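Local coordinates for protein endo-beta-mannanase (Opitutaceae bacterium TAV5, PDB 7BOB) that hydrolyses beta-1,4-mannosidic linkages as a homotrimeric family 5 exo-mannosidase, probably releasing sugar from the chain ends of mannan-derived oligosaccharides in the termite hindgut, at residues Ala15-Val20 against Gly53-Arg58; Val125-Gly130 against Arg176-Ala181. One frame throughout, in Å; residues are numbered along the deposited sequence.

Interaction 1: Ala15-Val20 against Gly53-Arg58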
loop_
_atom_site.group_PDB
_atom_site.type_symbol
_atom_site.label_atom_id
_atom_site.label_comp_id
_atom_site.label_asym_id
_atom_site.label_seq_id
_atom_site.Cartn_x
_atom_site.Cartn_y
_atom_site.Cartn_z
ATOM N N ALA A 15 15.352 -50.480 -3.048
ATOM C CA ALA A 15 14.565 -50.502 -1.821
ATOM C C ALA A 15 14.103 -49.090 -1.462
ATOM O O ALA A 15 14.781 -48.089 -1.735
ATOM C CB ALA A 15 15.366 -51.087 -0.655
ATOM N N ARG A 16 12.943 -49.018 -0.831
ATOM C CA ARG A 16 12.385 -47.744 -0.418
ATOM C C ARG A 16 13.113 -47.241 0.822
ATOM O O ARG A 16 13.500 -48.029 1.686
ATOM C CB ARG A 16 10.886 -47.903 -0.128
ATOM C CG ARG A 16 10.200 -46.600 0.276
ATOM C CD ARG A 16 8.735 -46.797 0.556
ATOM N NE ARG A 16 7.972 -46.852 -0.689
ATOM C CZ ARG A 16 6.667 -47.081 -0.748
ATOM N NH1 ARG A 16 5.984 -47.266 0.378
ATOM N NH2 ARG A 16 6.053 -47.110 -1.928
ATOM N N PHE A 17 13.295 -45.920 0.929
ATOM C CA PHE A 17 13.681 -45.396 2.231
ATOM C C PHE A 17 13.023 -44.050 2.509
ATOM O O PHE A 17 12.662 -43.298 1.606
ATOM C CB PHE A 17 15.207 -45.332 2.403
ATOM C CG PHE A 17 15.851 -44.154 1.782
ATOM C CD1 PHE A 17 16.242 -43.080 2.570
ATOM C CD2 PHE A 17 16.098 -44.118 0.413
ATOM C CE1 PHE A 17 16.853 -41.975 2.011
ATOM C CE2 PHE A 17 16.720 -43.010 -0.174
ATOM C CZ PHE A 17 17.102 -41.939 0.626
ATOM N N ILE A 18 12.824 -43.800 3.794
ATOM C CA ILE A 18 12.177 -42.619 4.335
ATOM C C ILE A 18 13.273 -41.749 4.939
ATOM O O ILE A 18 13.824 -42.092 5.995
ATOM C CB ILE A 18 11.117 -42.977 5.385
ATOM C CG1 ILE A 18 10.151 -44.064 4.875
ATOM C CG2 ILE A 18 10.369 -41.729 5.798
ATOM C CD1 ILE A 18 9.310 -43.672 3.680
ATOM N N PRO A 19 13.636 -40.638 4.305
ATOM C CA PRO A 19 14.610 -39.733 4.927
ATOM C C PRO A 19 14.090 -39.275 6.281
ATOM O O PRO A 19 12.941 -38.852 6.407
ATOM C CB PRO A 19 14.712 -38.581 3.924
ATOM C CG PRO A 19 14.349 -39.200 2.606
ATOM C CD PRO A 19 13.283 -40.228 2.935
ATOM N N VAL A 20 14.909 -39.438 7.312
ATOM C CA VAL A 20 14.620 -38.876 8.628
ATOM C C VAL A 20 15.929 -38.338 9.189
ATOM O O VAL A 20 16.992 -38.940 8.997
ATOM C CB VAL A 20 13.959 -39.894 9.591
ATOM C CG1 VAL A 20 12.607 -40.387 9.050
ATOM C CG2 VAL A 20 14.860 -41.090 9.869
ATOM N N GLY A 53 19.154 -42.989 15.012
ATOM C CA GLY A 53 18.413 -43.649 13.958
ATOM C C GLY A 53 18.238 -42.842 12.696
ATOM O O GLY A 53 17.556 -43.311 11.776
ATOM N N PHE A 54 18.853 -41.660 12.608
ATOM C CA PHE A 54 18.683 -40.812 11.439
ATOM C C PHE A 54 19.463 -41.375 10.264
ATOM O O PHE A 54 20.528 -41.959 10.427
ATOM C CB PHE A 54 19.143 -39.383 11.739
ATOM C CG PHE A 54 18.295 -38.672 12.769
ATOM C CD1 PHE A 54 17.019 -39.124 13.068
ATOM C CD2 PHE A 54 18.781 -37.544 13.437
ATOM C CE1 PHE A 54 16.223 -38.463 14.018
ATOM C CE2 PHE A 54 18.008 -36.885 14.389
ATOM C CZ PHE A 54 16.723 -37.346 14.683
ATOM N N ASN A 55 18.927 -41.195 9.066
ATOM C CA ASN A 55 19.588 -41.687 7.868
ATOM C C ASN A 55 19.885 -40.581 6.863
ATOM O O ASN A 55 20.372 -40.882 5.765
ATOM C CB ASN A 55 18.735 -42.790 7.208
ATOM C CG ASN A 55 17.368 -42.279 6.764
ATOM O OD1 ASN A 55 17.183 -41.070 6.533
ATOM N ND2 ASN A 55 16.404 -43.193 6.631
ATOM N N THR A 56 19.594 -39.316 7.193
ATOM C CA THR A 56 19.870 -38.191 6.307
ATOM C C THR A 56 20.273 -36.963 7.122
ATOM O O THR A 56 19.924 -36.818 8.295
ATOM C CB THR A 56 18.658 -37.833 5.439
ATOM O OG1 THR A 56 17.517 -37.695 6.285
ATOM C CG2 THR A 56 18.357 -38.920 4.411
ATOM N N VAL A 57 21.026 -36.067 6.485
ATOM C CA VAL A 57 21.376 -34.800 7.108
ATOM C C VAL A 57 21.362 -33.752 6.010
ATOM O O VAL A 57 22.001 -33.935 4.966
ATOM C CB VAL A 57 22.736 -34.838 7.839
ATOM C CG1 VAL A 57 23.902 -35.265 6.904
ATOM C CG2 VAL A 57 23.024 -33.480 8.539
ATOM N N ARG A 58 20.577 -32.690 6.214
ATOM C CA ARG A 58 20.556 -31.554 5.304
ATOM C C ARG A 58 21.549 -30.507 5.792
ATOM O O ARG A 58 21.533 -30.122 6.968
ATOM C CB ARG A 58 19.158 -30.946 5.214
ATOM C CG ARG A 58 19.073 -29.732 4.293
ATOM C CD ARG A 58 17.639 -29.423 3.945
ATOM N NE ARG A 58 17.476 -28.282 3.046
ATOM C CZ ARG A 58 16.816 -27.155 3.358
ATOM N NH1 ARG A 58 16.288 -26.977 4.569
ATOM N NH2 ARG A 58 16.686 -26.197 2.456
#
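Two neighbouring parallel strands of the (beta/alpha)8 barrel of glycoside hydrolase family 5, 20-23 and 56-62, are joined at their N-terminal ends. Asn55 is the main link. Its CG sits between the backbone N and the carbonyl carbon (chi1 62°), and this lays the amide along the backbone of Ile18-Val20. Asn55 ND2 donates to Ile18 O at 2.9 Å in a nearly straight bond, with the acceptor in the amide plane. Asn55 OD1 accepts from Val20 N, also at 2.9 Å. Both polar ends of the amide are therefore gripped, and its rotation is fixed.

The Phe17 ring turns its edge to this amide, the two planes 81° apart. Thr56 CG2 lies near the same edge and packs on Pro19 CB at 3.7 Å. The side chain of Val20 crosses that of Asn55 at about a right angle, and its CG2 meets Phe54 CD1 at 4.3 Å. Helix 352-364 covers Val20 from outside through Ala358 and Thr362. Val20 O takes two backbone bonds: Asn55 N lies in its carbonyl plane at 3.0 Å, and Thr56 N stands above that plane at 3.2 Å.

Interaction 2: Val125-Gly130 against Arg176-Ala181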
loop_
_atom_site.group_PDB
_atom_site.type_symbol
_atom_site.label_atom_id
_atom_site.label_comp_id
_atom_site.label_asym_id
_atom_site.label_seq_id
_atom_site.Cartn_x
_atom_site.Cartn_y
_atom_site.Cartn_z
ATOM N N VAL A 125 24.596 -11.519 -15.264
ATOM C CA VAL A 125 25.841 -12.002 -14.669
ATOM C C VAL A 125 25.547 -13.044 -13.595
ATOM O O VAL A 125 26.206 -14.094 -13.521
ATOM C CB VAL A 125 26.649 -10.815 -14.110
ATOM C CG1 VAL A 125 27.831 -11.305 -13.285
ATOM C CG2 VAL A 125 27.122 -9.903 -15.247
ATOM N N MET A 126 24.540 -12.781 -12.750
ATOM C CA MET A 126 24.202 -13.723 -11.684
ATOM C C MET A 126 23.726 -15.049 -12.250
ATOM O O MET A 126 24.021 -16.108 -11.690
ATOM C CB MET A 126 23.133 -13.130 -10.773
ATOM C CG MET A 126 23.631 -11.995 -9.903
ATOM S SD MET A 126 25.184 -12.380 -9.092
ATOM C CE MET A 126 24.696 -13.763 -8.083
ATOM N N ILE A 127 22.962 -15.013 -13.339
ATOM C CA ILE A 127 22.536 -16.260 -13.958
ATOM C C ILE A 127 23.755 -17.079 -14.372
ATOM O O ILE A 127 23.893 -18.253 -13.998
ATOM C CB ILE A 127 21.589 -15.980 -15.136
ATOM C CG1 ILE A 127 20.242 -15.472 -14.605
ATOM C CG2 ILE A 127 21.337 -17.236 -15.932
ATOM C CD1 ILE A 127 19.233 -15.090 -15.688
ATOM N N GLU A 128 24.694 -16.454 -15.090
ATOM C CA GLU A 128 25.893 -17.173 -15.516
ATOM C C GLU A 128 26.719 -17.633 -14.321
ATOM O O GLU A 128 27.049 -18.817 -14.211
ATOM C CB GLU A 128 26.723 -16.300 -16.465
ATOM C CG GLU A 128 26.042 -16.060 -17.826
ATOM C CD GLU A 128 25.154 -17.238 -18.266
ATOM O OE1 GLU A 128 25.654 -18.383 -18.383
ATOM O OE2 GLU A 128 23.945 -17.024 -18.499
ATOM N N ARG A 129 27.055 -16.716 -13.404
ATOM C CA ARG A 129 27.818 -17.106 -12.219
ATOM C C ARG A 129 27.090 -18.177 -11.408
ATOM O O ARG A 129 27.726 -19.073 -10.841
ATOM C CB ARG A 129 28.110 -15.888 -11.345
ATOM C CG ARG A 129 29.108 -14.913 -11.942
ATOM C CD ARG A 129 30.551 -15.342 -11.683
ATOM N NE ARG A 129 31.073 -16.219 -12.737
ATOM C CZ ARG A 129 31.606 -17.414 -12.508
ATOM N NH1 ARG A 129 31.692 -17.851 -11.262
ATOM N NH2 ARG A 129 32.058 -18.170 -13.507
ATOM N N GLY A 130 25.757 -18.111 -11.346
ATOM C CA GLY A 130 25.020 -19.124 -10.611
ATOM C C GLY A 130 25.107 -20.490 -11.261
ATOM O O GLY A 130 25.335 -21.496 -10.583
ATOM N N ARG A 176 15.065 -23.528 -14.386
ATOM C CA ARG A 176 15.490 -24.355 -15.510
ATOM C C ARG A 176 17.001 -24.323 -15.670
ATOM O O ARG A 176 17.635 -25.370 -15.850
ATOM C CB ARG A 176 14.818 -23.886 -16.809
ATOM C CG ARG A 176 14.893 -24.895 -17.972
ATOM C CD ARG A 176 14.535 -24.256 -19.324
ATOM N NE ARG A 176 15.391 -23.117 -19.633
ATOM C CZ ARG A 176 16.572 -23.215 -20.247
ATOM N NH1 ARG A 176 17.032 -24.404 -20.631
ATOM N NH2 ARG A 176 17.300 -22.128 -20.476
ATOM N N ARG A 177 17.596 -23.132 -15.586
ATOM C CA ARG A 177 19.034 -23.016 -15.813
ATOM C C ARG A 177 19.834 -23.672 -14.697
ATOM O O ARG A 177 20.842 -24.332 -14.963
ATOM C CB ARG A 177 19.429 -21.553 -15.954
ATOM C CG ARG A 177 18.987 -20.914 -17.266
ATOM C CD ARG A 177 19.837 -21.369 -18.440
ATOM N NE ARG A 177 21.264 -21.345 -18.132
ATOM C CZ ARG A 177 22.072 -20.314 -18.369
ATOM N NH1 ARG A 177 21.611 -19.208 -18.927
ATOM N NH2 ARG A 177 23.356 -20.397 -18.058
ATOM N N MET A 178 19.414 -23.499 -13.442
ATOM C CA MET A 178 20.197 -24.045 -12.341
ATOM C C MET A 178 20.026 -25.556 -12.229
ATOM O O MET A 178 20.981 -26.263 -11.910
ATOM C CB MET A 178 19.821 -23.376 -11.024
ATOM C CG MET A 178 20.064 -21.889 -10.983
ATOM S SD MET A 178 21.717 -21.447 -11.568
ATOM C CE MET A 178 21.331 -20.375 -12.940
ATOM N N THR A 179 18.823 -26.075 -12.480
ATOM C CA THR A 179 18.677 -27.524 -12.551
ATOM C C THR A 179 19.439 -28.082 -13.748
ATOM O O THR A 179 20.088 -29.124 -13.645
ATOM C CB THR A 179 17.201 -27.920 -12.635
ATOM O OG1 THR A 179 16.600 -27.291 -13.780
ATOM C CG2 THR A 179 16.457 -27.539 -11.355
ATOM N N GLY A 180 19.362 -27.405 -14.894
ATOM C CA GLY A 180 20.068 -27.882 -16.069
ATOM C C GLY A 180 21.568 -27.948 -15.857
ATOM O O GLY A 180 22.233 -28.871 -16.342
ATOM N N ALA A 181 22.116 -26.972 -15.125
ATOM C CA ALA A 181 23.544 -26.973 -14.809
ATOM C C ALA A 181 23.909 -28.160 -13.932
ATOM O O ALA A 181 24.966 -28.779 -14.112
ATOM C CB ALA A 181 23.928 -25.670 -14.109
#
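Helices 124-141 and 168-183 run side by side here, the axes of their short segments 10.1 Å apart at closest approach and nearly parallel at a crossing angle of -20°.

The polar part is a salt bridge on the more exposed side. Glu128 starts away from the other helix, but its chain bends at chi2 (-31°) and brings the carboxylate back. Arg177 points at helix 124-141 and folds at chi2 and chi3. Its guanidinium meets the carboxylate end-on with two nitrogens. NH2 of Arg177 donates to Glu128 OE1 at 3.1 Å, and NH1 of Arg177 to Glu128 OE2 at 3.2 Å. Both oxygens use their syn lone pairs, and OE1 lies in the guanidinium plane. The two planes are still turned 33° apart, so the pair is twisted.

The apolar part lies beside and beneath this pair. Ile127 CG2 sits over one face of the guanidinium, 3.6 Å from Arg177 NH1. The charged group is thus held at its edge by Glu128 and on a face by a methyl. An alanine in place of Arg177 would remove the guanidinium and would probably leave the Glu128 carboxylate without this partner and Ile127 CG2 less covered.

Met178 reaches across at a deeper level, its chain bent at chi2 and chi3. Its SD rests 3.5 Å from Gly130 C, and its CE lies 3.5 Å from Ile127 O. Gly130 has no side chain, so the sulphur can lie close to its backbone. Further along, Ala131 touches both Arg177 and Met178, and Ala181 meets Ala134.

Neighbouring, nearly parallel helices packed in this way are typical of the outer helical ring of a (beta/alpha)8 barrel.

How the interactions relate
Interaction 1 comes first along the chain and closes before interaction 2 opens. Their centres are 29 Å apart, and their nearest atoms are about 14 Å apart, so they do not touch. Both belong to the same (beta/alpha)8 barrel. Interaction 1 joins the adjacent strands 20-23 and 56-62 of the inner sheet. Interaction 2 joins helices 124-141 and 168-183 of the outer layer, and strand 151-154 lies between them in sequence. From strand 56-62, Arg58 reaches Asp152 near the start of that strand. Each contact therefore joins neighbours within one layer of the barrel, and neither is touched by another chain of the trimer.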